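Local coordinates for protein (R)-specific secondary-alkylsulfatase (Pseudomonas sp., PDB 4AXH) that hydrolyses secondary alkyl sulfates with strict inversion of configuration, using two zinc ions to turn (R)-sulfate esters into (S)-alcohols, at residues Gly345-Gln353 with Gly361-Leu369. Residues are numbered along the deposited sequence; the frame is centred on the assembly and turned at random. Where two conformers were deposited one is given.
Sequences GDRTDVLIQ and GGDKVRTYL
Val365, in the first turn of helix 362-388, points at strand 350-352 and splits its methyls: CG2 meets Thr348 CG2 at 3.6 Å, while CG1 lies by the backbone of Asp349 and Leu351. A compact branched residue suits a place so close to main chain. Leu351 points back at the helix and forks over its next turn, CD1 against Leu369 CD2 (3.8 Å) and CD2 near Tyr368 CE1, its side chain roughly at right angles to the tyrosine. With CG anti to the backbone N (chi1 -180°), Tyr368 carries its hydroxyl on a rigid ring along the strand to Gln353, whose NE2 donates to OH at 2.6 Å with the hydroxyl near the amide plane. The hydroxyl in turn donates to Ala312 O, so a tyrosine, able to accept and to give, suits this buried spot; the side chain of Gln353 lies close to those of the zinc ligands Asp310 and His355. At the other end, Arg366, long enough to reach main chain, bends at chi3 to give NE to Gly345 O (2.9 Å) from above the carbonyl plane, while NH1 forms a salt bridge with Asp363. Gly361, the N-cap residue, has the positive phi that favours glycine and donates its N to Asp349 O. The helix segment runs at 48° to strand 350-352, with strand 359-360 touching Leu351 and Val365, helix 330-344 against Arg366 and Leu369, and strand 305-307 pairing with strand 350-352 in the metallo-beta-lactamase fold.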
ATOM      1  N   GLY A 345      10.424  20.987  21.141  1.00 33.83           N
ATOM      2  CA  GLY A 345      11.219  21.986  20.436  1.00 34.59           C
ATOM      3  C   GLY A 345      11.769  23.131  21.259  1.00 40.67           C
ATOM      4  O   GLY A 345      12.945  23.469  21.132  1.00 38.45           O
ATOM      5  N   ASP A 346      10.931  23.702  22.147  1.00 42.37           N
ATOM      6  CA  ASP A 346      11.326  24.814  23.030  1.00 43.76           C
ATOM      7  C   ASP A 346      12.124  24.366  24.264  1.00 48.16           C
ATOM      8  O   ASP A 346      12.810  25.205  24.868  1.00 48.21           O
ATOM      9  CB  ASP A 346      10.103  25.629  23.462  1.00 46.62           C
ATOM     10  CG  ASP A 346       9.170  26.033  22.327  1.00 60.53           C
ATOM     11  OD1 ASP A 346       9.680  26.382  21.230  1.00 59.77           O
ATOM     12  OD2 ASP A 346       7.932  26.005  22.538  1.00 69.86           O
ATOM     13  N   ARG A 347      12.065  23.032  24.596  1.00 43.88           N
ATOM     14  CA  ARG A 347      12.724  22.320  25.718  1.00 42.14           C
ATOM     15  C   ARG A 347      13.938  21.460  25.308  1.00 45.92           C
ATOM     16  O   ARG A 347      14.383  20.624  26.108  1.00 45.98           O
ATOM     17  CB  ARG A 347      11.730  21.357  26.329  1.00 37.47           C
ATOM     18  CG  ARG A 347      10.686  21.960  27.202  1.00 42.68           C
ATOM     19  CD  ARG A 347      10.003  20.844  27.944  1.00 38.55           C
ATOM     20  NE  ARG A 347       8.940  20.160  27.235  1.00 33.05           N
ATOM     21  CZ  ARG A 347       8.258  19.160  27.774  1.00 47.71           C
ATOM     22  NH1 ARG A 347       8.558  18.723  28.993  1.00 53.76           N
ATOM     23  NH2 ARG A 347       7.240  18.618  27.124  1.00 34.50           N
ATOM     24  N   THR A 348      14.452  21.619  24.075  1.00 40.98           N
ATOM     25  CA  THR A 348      15.553  20.779  23.608  1.00 40.00           C
ATOM     26  C   THR A 348      16.751  21.520  23.107  1.00 43.80           C
ATOM     27  O   THR A 348      16.608  22.423  22.288  1.00 44.98           O
ATOM     28  CB  THR A 348      15.075  19.593  22.751  1.00 48.93           C
ATOM     29  OG1 THR A 348      16.213  18.835  22.348  1.00 58.05           O
ATOM     30  CG2 THR A 348      14.320  20.012  21.533  1.00 49.60           C
ATOM     31  N   ASP A 349      17.942  21.154  23.629  1.00 39.17           N
ATOM     32  CA  ASP A 349      19.226  21.781  23.287  1.00 38.04           C
ATOM     33  C   ASP A 349      19.979  20.983  22.240  1.00 41.00           C
ATOM     34  O   ASP A 349      20.687  21.547  21.423  1.00 40.82           O
ATOM     35  CB  ASP A 349      20.104  21.973  24.543  1.00 39.62           C
ATOM     36  CG  ASP A 349      19.602  23.004  25.556  1.00 54.37           C
ATOM     37  OD1 ASP A 349      18.654  23.779  25.218  1.00 56.95           O
ATOM     38  OD2 ASP A 349      20.152  23.044  26.687  1.00 56.91           O
ATOM     39  N   VAL A 350      19.872  19.664  22.292  1.00 37.70           N
ATOM     40  CA  VAL A 350      20.541  18.781  21.346  1.00 36.12           C
ATOM     41  C   VAL A 350      19.650  17.633  21.036  1.00 36.85           C
ATOM     42  O   VAL A 350      19.144  16.999  21.943  1.00 36.02           O
ATOM     43  CB  VAL A 350      21.974  18.352  21.766  1.00 39.86           C
ATOM     44  CG1 VAL A 350      22.099  18.196  23.272  1.00 39.09           C
ATOM     45  CG2 VAL A 350      22.436  17.098  21.016  1.00 39.69           C
ATOM     46  N   LEU A 351      19.421  17.397  19.751  1.00 33.45           N
ATOM     47  CA  LEU A 351      18.622  16.283  19.261  1.00 33.36           C
ATOM     48  C   LEU A 351      19.568  15.103  18.982  1.00 36.08           C
ATOM     49  O   LEU A 351      20.601  15.289  18.347  1.00 32.98           O
ATOM     50  CB  LEU A 351      17.871  16.696  17.989  1.00 33.10           C
ATOM     51  CG  LEU A 351      17.030  15.635  17.303  1.00 38.57           C
ATOM     52  CD1 LEU A 351      15.789  16.230  16.769  1.00 39.40           C
ATOM     53  CD2 LEU A 351      17.769  15.018  16.144  1.00 42.61           C
ATOM     54  N   ILE A 352      19.220  13.904  19.470  1.00 33.22           N
ATOM     55  CA  ILE A 352      20.004  12.688  19.181  1.00 32.89           C
ATOM     56  C   ILE A 352      19.162  11.649  18.422  1.00 36.04           C
ATOM     57  O   ILE A 352      17.935  11.719  18.416  1.00 34.42           O
ATOM     58  CB  ILE A 352      20.812  12.102  20.369  1.00 34.92           C
ATOM     59  CG1 ILE A 352      19.890  11.558  21.467  1.00 33.51           C
ATOM     60  CG2 ILE A 352      21.859  13.131  20.897  1.00 36.51           C
ATOM     61  CD1 ILE A 352      20.521  10.594  22.373  1.00 25.45           C
ATOM     62  N   GLN A 353      19.818  10.733  17.733  1.00 34.19           N
ATOM     63  CA  GLN A 353      19.109   9.728  16.941  1.00 34.58           C
ATOM     64  C   GLN A 353      19.725   8.346  17.081  1.00 33.72           C
ATOM     65  O   GLN A 353      20.789   8.207  17.691  1.00 34.12           O
ATOM     66  CB  GLN A 353      19.112  10.144  15.465  1.00 37.12           C
ATOM     67  CG  GLN A 353      18.293  11.365  15.152  1.00 41.23           C
ATOM     68  CD  GLN A 353      19.016  12.223  14.195  1.00 56.12           C
ATOM     69  OE1 GLN A 353      20.241  12.249  14.150  1.00 50.90           O
ATOM     70  NE2 GLN A 353      18.257  12.954  13.427  1.00 62.58           N
ATOM     71  N   GLY A 361      21.992  22.797  19.539  1.00 35.95           N
ATOM     72  CA  GLY A 361      21.405  24.127  19.643  1.00 35.11           C
ATOM     73  C   GLY A 361      19.953  24.134  19.273  1.00 39.75           C
ATOM     74  O   GLY A 361      19.600  23.714  18.171  1.00 40.16           O
ATOM     75  N   GLY A 362      19.123  24.617  20.200  1.00 37.12           N
ATOM     76  CA  GLY A 362      17.666  24.692  20.081  1.00 36.06           C
ATOM     77  C   GLY A 362      17.191  25.180  18.742  1.00 39.41           C
ATOM     78  O   GLY A 362      16.292  24.577  18.162  1.00 39.90           O
ATOM     79  N   ASP A 363      17.810  26.272  18.245  1.00 36.10           N
ATOM     80  CA  ASP A 363      17.432  26.853  16.962  0.50 36.43           C
ATOM     81  C   ASP A 363      17.712  25.933  15.778  1.00 38.52           C
ATOM     82  O   ASP A 363      16.832  25.810  14.898  1.00 36.29           O
ATOM     83  CB  ASP A 363      17.987  28.278  16.777  0.50 39.25           C
ATOM     84  CG  ASP A 363      17.262  29.309  17.631  0.50 57.12           C
ATOM     85  OD1 ASP A 363      16.040  29.517  17.411  0.50 58.07           O
ATOM     86  OD2 ASP A 363      17.913  29.913  18.516  0.50 66.00           O
ATOM     87  N   LYS A 364      18.875  25.239  15.770  1.00 33.86           N
ATOM     88  CA  LYS A 364      19.227  24.289  14.713  1.00 32.52           C
ATOM     89  C   LYS A 364      18.369  23.047  14.779  1.00 35.49           C
ATOM     90  O   LYS A 364      18.025  22.533  13.722  1.00 36.36           O
ATOM     91  CB  LYS A 364      20.722  23.968  14.700  1.00 34.57           C
ATOM     92  CG  LYS A 364      21.554  25.005  13.969  1.00 48.74           C
ATOM     93  CD  LYS A 364      22.945  25.027  14.565  1.00 70.73           C
ATOM     94  CE  LYS A 364      23.180  26.265  15.412  1.00 90.88           C
ATOM     95  NZ  LYS A 364      24.478  26.203  16.133  1.00 99.06           N
ATOM     96  N   VAL A 365      17.945  22.620  16.009  1.00 31.42           N
ATOM     97  CA  VAL A 365      17.038  21.487  16.206  1.00 30.92           C
ATOM     98  C   VAL A 365      15.635  21.814  15.703  1.00 36.56           C
ATOM     99  O   VAL A 365      15.020  20.981  15.041  1.00 39.98           O
ATOM    100  CB  VAL A 365      17.070  20.721  17.580  1.00 34.33           C
ATOM    101  CG1 VAL A 365      18.446  20.716  18.236  1.00 32.87           C
ATOM    102  CG2 VAL A 365      16.014  21.209  18.553  1.00 34.76           C
ATOM    103  N   ARG A 366      15.134  23.021  15.999  1.00 32.64           N
ATOM    104  CA  ARG A 366      13.797  23.491  15.582  1.00 32.30           C
ATOM    105  C   ARG A 366      13.663  23.605  14.058  1.00 34.42           C
ATOM    106  O   ARG A 366      12.620  23.230  13.508  1.00 33.30           O
ATOM    107  CB  ARG A 366      13.465  24.826  16.229  1.00 32.64           C
ATOM    108  CG  ARG A 366      12.941  24.702  17.627  1.00 39.27           C
ATOM    109  CD  ARG A 366      12.956  26.060  18.302  1.00 46.71           C
ATOM    110  NE  ARG A 366      13.439  25.904  19.666  1.00 60.23           N
ATOM    111  CZ  ARG A 366      14.418  26.608  20.208  1.00 59.45           C
ATOM    112  NH1 ARG A 366      15.000  27.585  19.521  1.00 31.20           N
ATOM    113  NH2 ARG A 366      14.803  26.367  21.454  1.00 48.93           N
ATOM    114  N   THR A 367      14.727  24.117  13.379  1.00 28.94           N
ATOM    115  CA  THR A 367      14.783  24.222  11.927  1.00 27.43           C
ATOM    116  C   THR A 367      14.818  22.790  11.345  1.00 30.52           C
ATOM    117  O   THR A 367      14.120  22.520  10.378  1.00 31.97           O
ATOM    118  CB  THR A 367      16.035  25.025  11.506  1.00 31.32           C
ATOM    119  OG1 THR A 367      15.899  26.367  11.954  1.00 34.87           O
ATOM    120  CG2 THR A 367      16.327  24.978   9.980  1.00 17.65           C
ATOM    121  N   TYR A 368      15.629  21.890  11.938  1.00 23.69           N
ATOM    122  CA  TYR A 368      15.799  20.512  11.485  1.00 21.66           C
ATOM    123  C   TYR A 368      14.453  19.793  11.531  1.00 25.68           C
ATOM    124  O   TYR A 368      13.990  19.339  10.485  1.00 26.26           O
ATOM    125  CB  TYR A 368      16.903  19.839  12.310  1.00 21.30           C
ATOM    126  CG  TYR A 368      17.211  18.398  11.969  1.00 22.26           C
ATOM    127  CD1 TYR A 368      16.447  17.351  12.495  1.00 21.95           C
ATOM    128  CD2 TYR A 368      18.343  18.063  11.236  1.00 22.57           C
ATOM    129  CE1 TYR A 368      16.757  16.020  12.225  1.00 21.03           C
ATOM    130  CE2 TYR A 368      18.653  16.731  10.950  1.00 20.33           C
ATOM    131  CZ  TYR A 368      17.875  15.715  11.479  1.00 27.77           C
ATOM    132  OH  TYR A 368      18.187  14.395  11.244  1.00 35.45           O
ATOM    133  N   LEU A 369      13.768  19.822  12.676  1.00 22.54           N
ATOM    134  CA  LEU A 369      12.440  19.232  12.841  1.00 23.89           C
ATOM    135  C   LEU A 369      11.410  19.749  11.873  1.00 31.47           C
ATOM    136  O   LEU A 369      10.733  18.956  11.226  1.00 34.89           O
ATOM    137  CB  LEU A 369      11.937  19.366  14.277  1.00 24.66           C
ATOM    138  CG  LEU A 369      12.632  18.458  15.278  1.00 29.50           C
ATOM    139  CD1 LEU A 369      12.036  18.627  16.650  1.00 31.28           C
ATOM    140  CD2 LEU A 369      12.603  17.006  14.796  1.00 25.12           C
TER